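BH0493 protein (Bacillus halodurans C-125, PDB 2QEE) binds zinc and is a putative amidohydrolase, so it probably carries out metal-dependent chemistry on a substrate that remains to be established. Local coordinates at residues Ala55-Met58 with Arg59-Val63; Asp78-Glu82 with Glu83-Lys87. One frame throughout, in Å; residues are numbered along the deposited sequence.

Contact 1. Residues Ala55-Met58 with Arg59-Val63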
loop_
_atom_site.group_PDB
_atom_site.type_symbol
_atom_site.label_atom_id
_atom_site.label_comp_id
_atom_site.label_asym_id
_atom_site.label_seq_id
_atom_site.Cartn_x
_atom_site.Cartn_y
_atom_site.Cartn_z
ATOM N N ALA C 55 -6.646 2.765 -23.927
ATOM C CA ALA C 55 -7.027 3.528 -22.727
ATOM C C ALA C 55 -6.176 4.803 -22.650
ATOM O O ALA C 55 -6.690 5.915 -22.470
ATOM C CB ALA C 55 -6.825 2.660 -21.478
ATOM N N GLU C 56 -4.850 4.678 -22.813
ATOM C CA GLU C 56 -4.000 5.839 -22.632
ATOM C C GLU C 56 -4.235 6.924 -23.697
ATOM O O GLU C 56 -4.285 8.088 -23.353
ATOM C CB GLU C 56 -2.526 5.414 -22.576
ATOM C CG GLU C 56 -2.263 4.612 -21.265
ATOM C CD GLU C 56 -0.820 4.146 -21.148
ATOM O OE1 GLU C 56 0.090 4.876 -21.627
ATOM O OE2 GLU C 56 -0.658 3.041 -20.569
ATOM N N VAL C 57 -4.438 6.519 -24.957
ATOM C CA VAL C 57 -4.567 7.552 -26.029
ATOM C C VAL C 57 -5.903 8.298 -25.815
ATOM O O VAL C 57 -6.010 9.526 -26.038
ATOM C CB VAL C 57 -4.462 6.947 -27.467
ATOM C CG1 VAL C 57 -5.733 6.116 -27.890
ATOM C CG2 VAL C 57 -4.120 8.030 -28.453
ATOM N N MET C 58 -6.884 7.556 -25.308
ATOM C CA MET C 58 -8.205 8.192 -25.102
ATOM C C MET C 58 -8.178 9.283 -24.007
ATOM O O MET C 58 -9.055 10.153 -23.995
ATOM C CB MET C 58 -9.318 7.149 -24.890
ATOM C CG MET C 58 -9.658 6.230 -26.097
ATOM S SD MET C 58 -9.865 7.053 -27.749
ATOM C CE MET C 58 -11.012 8.164 -27.210
ATOM N N ARG C 59 -7.164 9.294 -23.119
ATOM C CA ARG C 59 -7.010 10.418 -22.176
ATOM C C ARG C 59 -6.498 11.683 -22.818
ATOM O O ARG C 59 -6.642 12.723 -22.240
ATOM C CB ARG C 59 -6.060 10.075 -21.013
ATOM C CG ARG C 59 -6.682 9.042 -20.057
ATOM C CD ARG C 59 -5.889 8.909 -18.731
ATOM N NE ARG C 59 -5.727 10.192 -18.038
ATOM C CZ ARG C 59 -6.742 10.845 -17.440
ATOM N NH1 ARG C 59 -7.951 10.303 -17.395
ATOM N NH2 ARG C 59 -6.536 12.004 -16.864
ATOM N N TRP C 60 -5.895 11.601 -24.020
ATOM C CA TRP C 60 -5.301 12.768 -24.668
ATOM C C TRP C 60 -6.012 13.227 -25.909
ATOM O O TRP C 60 -6.066 14.432 -26.175
ATOM C CB TRP C 60 -3.850 12.457 -25.086
ATOM C CG TRP C 60 -2.825 12.547 -23.960
ATOM C CD1 TRP C 60 -2.036 11.493 -23.459
ATOM C CD2 TRP C 60 -2.406 13.728 -23.268
ATOM N NE1 TRP C 60 -1.199 11.973 -22.486
ATOM C CE2 TRP C 60 -1.405 13.336 -22.337
ATOM C CE3 TRP C 60 -2.810 15.072 -23.298
ATOM C CZ2 TRP C 60 -0.787 14.246 -21.486
ATOM C CZ3 TRP C 60 -2.184 15.994 -22.451
ATOM C CH2 TRP C 60 -1.180 15.571 -21.552
ATOM N N THR C 61 -6.518 12.277 -26.677
ATOM C CA THR C 61 -6.869 12.597 -28.075
ATOM C C THR C 61 -8.239 13.264 -28.113
ATOM O O THR C 61 -9.069 12.999 -27.260
ATOM C CB THR C 61 -6.832 11.358 -29.011
ATOM O OG1 THR C 61 -7.012 11.786 -30.376
ATOM C CG2 THR C 61 -7.863 10.352 -28.680
ATOM N N ASP C 62 -8.446 14.128 -29.115
ATOM C CA ASP C 62 -9.771 14.694 -29.373
ATOM C C ASP C 62 -10.586 13.827 -30.329
ATOM O O ASP C 62 -11.781 14.075 -30.513
ATOM C CB ASP C 62 -9.649 16.110 -29.924
ATOM C CG ASP C 62 -8.795 16.996 -29.035
ATOM O OD1 ASP C 62 -9.184 17.262 -27.873
ATOM O OD2 ASP C 62 -7.711 17.405 -29.490
ATOM N N VAL C 63 -9.961 12.804 -30.908
ATOM C CA VAL C 63 -10.675 11.850 -31.739
ATOM C C VAL C 63 -11.687 11.095 -30.861
ATOM O O VAL C 63 -11.353 10.622 -29.748
ATOM C CB VAL C 63 -9.680 10.871 -32.440
ATOM C CG1 VAL C 63 -10.380 9.713 -33.128
ATOM C CG2 VAL C 63 -8.790 11.612 -33.440
HETATM O O HOH W 1 -9.433 13.008 -24.615
#

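Contact 2. Residues Asp78-Glu82 with Glu83-Lys87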
loop_
_atom_site.group_PDB
_atom_site.type_symbol
_atom_site.label_atom_id
_atom_site.label_comp_id
_atom_site.label_asym_id
_atom_site.label_seq_id
_atom_site.Cartn_x
_atom_site.Cartn_y
_atom_site.Cartn_z
ATOM N N ASP C 78 -1.013 4.792 -36.030
ATOM C CA ASP C 78 -0.506 6.098 -36.315
ATOM C C ASP C 78 -0.965 7.148 -35.268
ATOM O O ASP C 78 -0.176 7.993 -34.846
ATOM C CB ASP C 78 -1.032 6.572 -37.697
ATOM C CG ASP C 78 -0.351 5.909 -38.871
ATOM O OD1 ASP C 78 0.738 5.318 -38.730
ATOM O OD2 ASP C 78 -0.907 6.046 -39.982
ATOM N N LEU C 79 -2.254 7.151 -34.933
ATOM C CA LEU C 79 -2.796 8.098 -33.967
ATOM C C LEU C 79 -2.095 7.885 -32.581
ATOM O O LEU C 79 -1.686 8.861 -31.916
ATOM C CB LEU C 79 -4.303 7.872 -33.791
ATOM C CG LEU C 79 -4.961 8.856 -32.797
ATOM C CD1 LEU C 79 -4.916 10.308 -33.255
ATOM C CD2 LEU C 79 -6.380 8.430 -32.424
ATOM N N ILE C 80 -2.040 6.627 -32.160
ATOM C CA ILE C 80 -1.411 6.252 -30.839
ATOM C C ILE C 80 0.054 6.720 -30.813
ATOM O O ILE C 80 0.486 7.354 -29.841
ATOM C CB ILE C 80 -1.627 4.775 -30.480
ATOM C CG1 ILE C 80 -3.141 4.580 -30.179
ATOM C CG2 ILE C 80 -0.705 4.319 -29.268
ATOM C CD1 ILE C 80 -3.595 3.113 -30.074
ATOM N N TRP C 81 0.769 6.498 -31.922
ATOM C CA TRP C 81 2.158 6.924 -32.027
ATOM C C TRP C 81 2.285 8.437 -31.857
ATOM O O TRP C 81 3.053 8.941 -31.030
ATOM C CB TRP C 81 2.765 6.480 -33.374
ATOM C CG TRP C 81 4.217 6.726 -33.476
ATOM C CD1 TRP C 81 4.836 7.689 -34.221
ATOM C CD2 TRP C 81 5.269 5.951 -32.873
ATOM N NE1 TRP C 81 6.198 7.576 -34.121
ATOM C CE2 TRP C 81 6.497 6.506 -33.314
ATOM C CE3 TRP C 81 5.288 4.829 -32.045
ATOM C CZ2 TRP C 81 7.738 5.993 -32.907
ATOM C CZ3 TRP C 81 6.518 4.311 -31.636
ATOM C CH2 TRP C 81 7.725 4.911 -32.048
ATOM N N GLU C 82 1.523 9.189 -32.646
ATOM C CA GLU C 82 1.565 10.642 -32.552
ATOM C C GLU C 82 1.182 11.167 -31.146
ATOM O O GLU C 82 1.893 12.014 -30.605
ATOM C CB GLU C 82 0.650 11.243 -33.639
ATOM C CG GLU C 82 0.576 12.752 -33.636
ATOM C CD GLU C 82 1.868 13.451 -34.082
ATOM O OE1 GLU C 82 2.780 12.798 -34.670
ATOM O OE2 GLU C 82 1.970 14.664 -33.804
ATOM N N GLU C 83 0.111 10.635 -30.555
ATOM C CA GLU C 83 -0.443 11.217 -29.329
ATOM C C GLU C 83 0.375 10.830 -28.093
ATOM O O GLU C 83 0.503 11.633 -27.194
ATOM C CB GLU C 83 -1.876 10.739 -29.095
ATOM C CG GLU C 83 -2.877 11.229 -30.221
ATOM C CD GLU C 83 -3.413 12.642 -29.965
ATOM O OE1 GLU C 83 -3.001 13.296 -28.994
ATOM O OE2 GLU C 83 -4.312 13.102 -30.728
ATOM N N LEU C 84 0.896 9.604 -28.076
ATOM C CA LEU C 84 1.578 9.105 -26.832
ATOM C C LEU C 84 3.100 9.060 -26.934
ATOM O O LEU C 84 3.780 8.907 -25.922
ATOM C CB LEU C 84 1.103 7.700 -26.535
ATOM C CG LEU C 84 -0.366 7.487 -26.189
ATOM C CD1 LEU C 84 -0.584 6.080 -25.782
ATOM C CD2 LEU C 84 -0.906 8.505 -25.128
ATOM N N PHE C 85 3.647 9.135 -28.139
ATOM C CA PHE C 85 5.093 9.131 -28.290
ATOM C C PHE C 85 5.659 10.459 -28.794
ATOM O O PHE C 85 6.792 10.847 -28.428
ATOM C CB PHE C 85 5.556 7.985 -29.217
ATOM C CG PHE C 85 5.231 6.612 -28.710
ATOM C CD1 PHE C 85 6.266 5.776 -28.294
ATOM C CD2 PHE C 85 3.907 6.137 -28.675
ATOM C CE1 PHE C 85 6.012 4.488 -27.786
ATOM C CE2 PHE C 85 3.617 4.868 -28.218
ATOM C CZ PHE C 85 4.694 4.026 -27.773
ATOM N N ILE C 86 4.949 11.107 -29.734
ATOM C CA ILE C 86 5.473 12.343 -30.320
ATOM C C ILE C 86 5.047 13.605 -29.547
ATOM O O ILE C 86 5.874 14.455 -29.233
ATOM C CB ILE C 86 5.090 12.435 -31.875
ATOM C CG1 ILE C 86 5.554 11.186 -32.624
ATOM C CG2 ILE C 86 5.646 13.677 -32.521
ATOM C CD1 ILE C 86 7.098 10.860 -32.429
ATOM N N LYS C 87 3.755 13.740 -29.232
ATOM C CA LYS C 87 3.217 14.937 -28.578
ATOM C C LYS C 87 3.436 14.947 -27.064
ATOM O O LYS C 87 3.291 15.983 -26.445
ATOM C CB LYS C 87 1.689 15.009 -28.811
ATOM C CG LYS C 87 1.337 15.331 -30.315
ATOM C CD LYS C 87 -0.194 15.315 -30.391
ATOM C CE LYS C 87 -0.703 15.788 -31.728
ATOM N NZ LYS C 87 -2.164 16.149 -31.546
#

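Contact 1. Residues Ala55-Met58 with Arg59-Val63
Val-57 O takes two backbone N-H groups at once, from Trp-60 N at 2.9 Å and Thr-61 N at 2.9 Å, as the chain leaves helix 51-58 for the loop before helix 65-70. The two donors approach it differently: Thr-61 N comes nearly along the line of the C=O bond, while Trp-60 N sits above the carbonyl plane. One residue earlier, Arg-59 N bonds to Glu-56 O at 3.1 Å, with a weak second reach to Ala-55 O. A water then bridges the helix end and the loop, donating to both Met-58 O and Thr-61 O.

Thr-61 turns its methyl back over the helix end, CG2 standing 3.3 Å from Val-57 O. Its hydroxyl lies opposite the backbone N about the first torsion (chi1 -172°), which sends OG1 onward to accept from Val-63 N at 3.2 Å with an N-H...O angle of 162°. This is an ST turn, and a beta-branched hydroxyl residue suits it because one branch makes the bond while the other packs. OG1 is also hydrogen-bonded to Glu-83 OE2 of helix 73-86. Met-58, bent at its second and third torsions, lays SD across that methyl, 4.0 Å from Thr-61 CG2, and its CE comes to 3.5 Å from Val-63 O; the flexible thioether can follow the curve of the loop. Exchanging Thr-61 for an alanine would probably leave Val-63 N without its acceptor, Glu-83 without its hydroxyl mate, and the Met-58 sulfur without the methyl it rests on.

The long polar side chains turn elsewhere. Arg-59 carries its guanidinium to Ala-315 O and Leu-321 O of the second subunit, and Glu-56 is shared between Ser-92 and Arg-316 of the second subunit. Trp-60 makes a cation-pi contact with Arg-88.

Contact 2. Residues Asp78-Glu82 with Glu83-Lys87
Trp-81 and Phe-85 meet through different first torsions: the indole leaves trans to its own backbone N (chi1 -173°), whereas the phenyl, four residues on, swings beside its N (chi1 -62°). The rings overlap as an offset stack, centroids of the indole six-membered ring and the phenyl 4.5 Å apart and planes 17° from parallel, with Trp-81 CZ3 3.7 Å from Phe-85 CD1. Phe-85 CB also sits over the centre of the same indole face, a CH-pi contact. Beyond the stack, Ile-86 brings CD1 to 3.8 Å from Trp-81 NE1.

Beneath these rings helix 73-86 widens into a pi-type turn. Trp-81 O accepts from Phe-85 N at 3.0 Å and, in its carbonyl plane, from Ile-86 N at 3.2 Å; Lys-87 N bonds to Glu-82 O at 2.9 Å, a five-residue step.

Large flat side chains suit this buried side, where Phe-85 also packs on helix 93-104 and both rings meet Trp-391 of the second subunit. On the more polar side, Glu-82 OE2 rests beside the Lys-87 chain, 3.6 Å from Lys-87 CE, near the ammonium but without a salt bridge to it. The extended Lys-87 chain ends in a long salt bridge from NZ to Glu-83 OE2 at 3.8 Å, while Glu-83 OE1 pairs with Arg-88.

How the contacts relate
Contact 1 is the more buried of the two and contact 2 only partly so; both lie away from the zinc site, and both touch the second subunit. Their centres are about 10 Å apart, and helix 73-86 packs against helix 51-58 and its following loop: Val-57 meets Ile-80 and Glu-83, and Trp-60 CD1 lies 3.6 Å from Leu-84 CD2. A probable hydrogen bond, Thr-61 OG1 to Glu-83 OE2 at 3.0 Å, joins the turn of one to the helix of the other. Contact 1 relies on backbone bonds, a water and a hydroxyl where a helix gives way to a loop; contact 2 adds aromatic stacking to a widened helical turn.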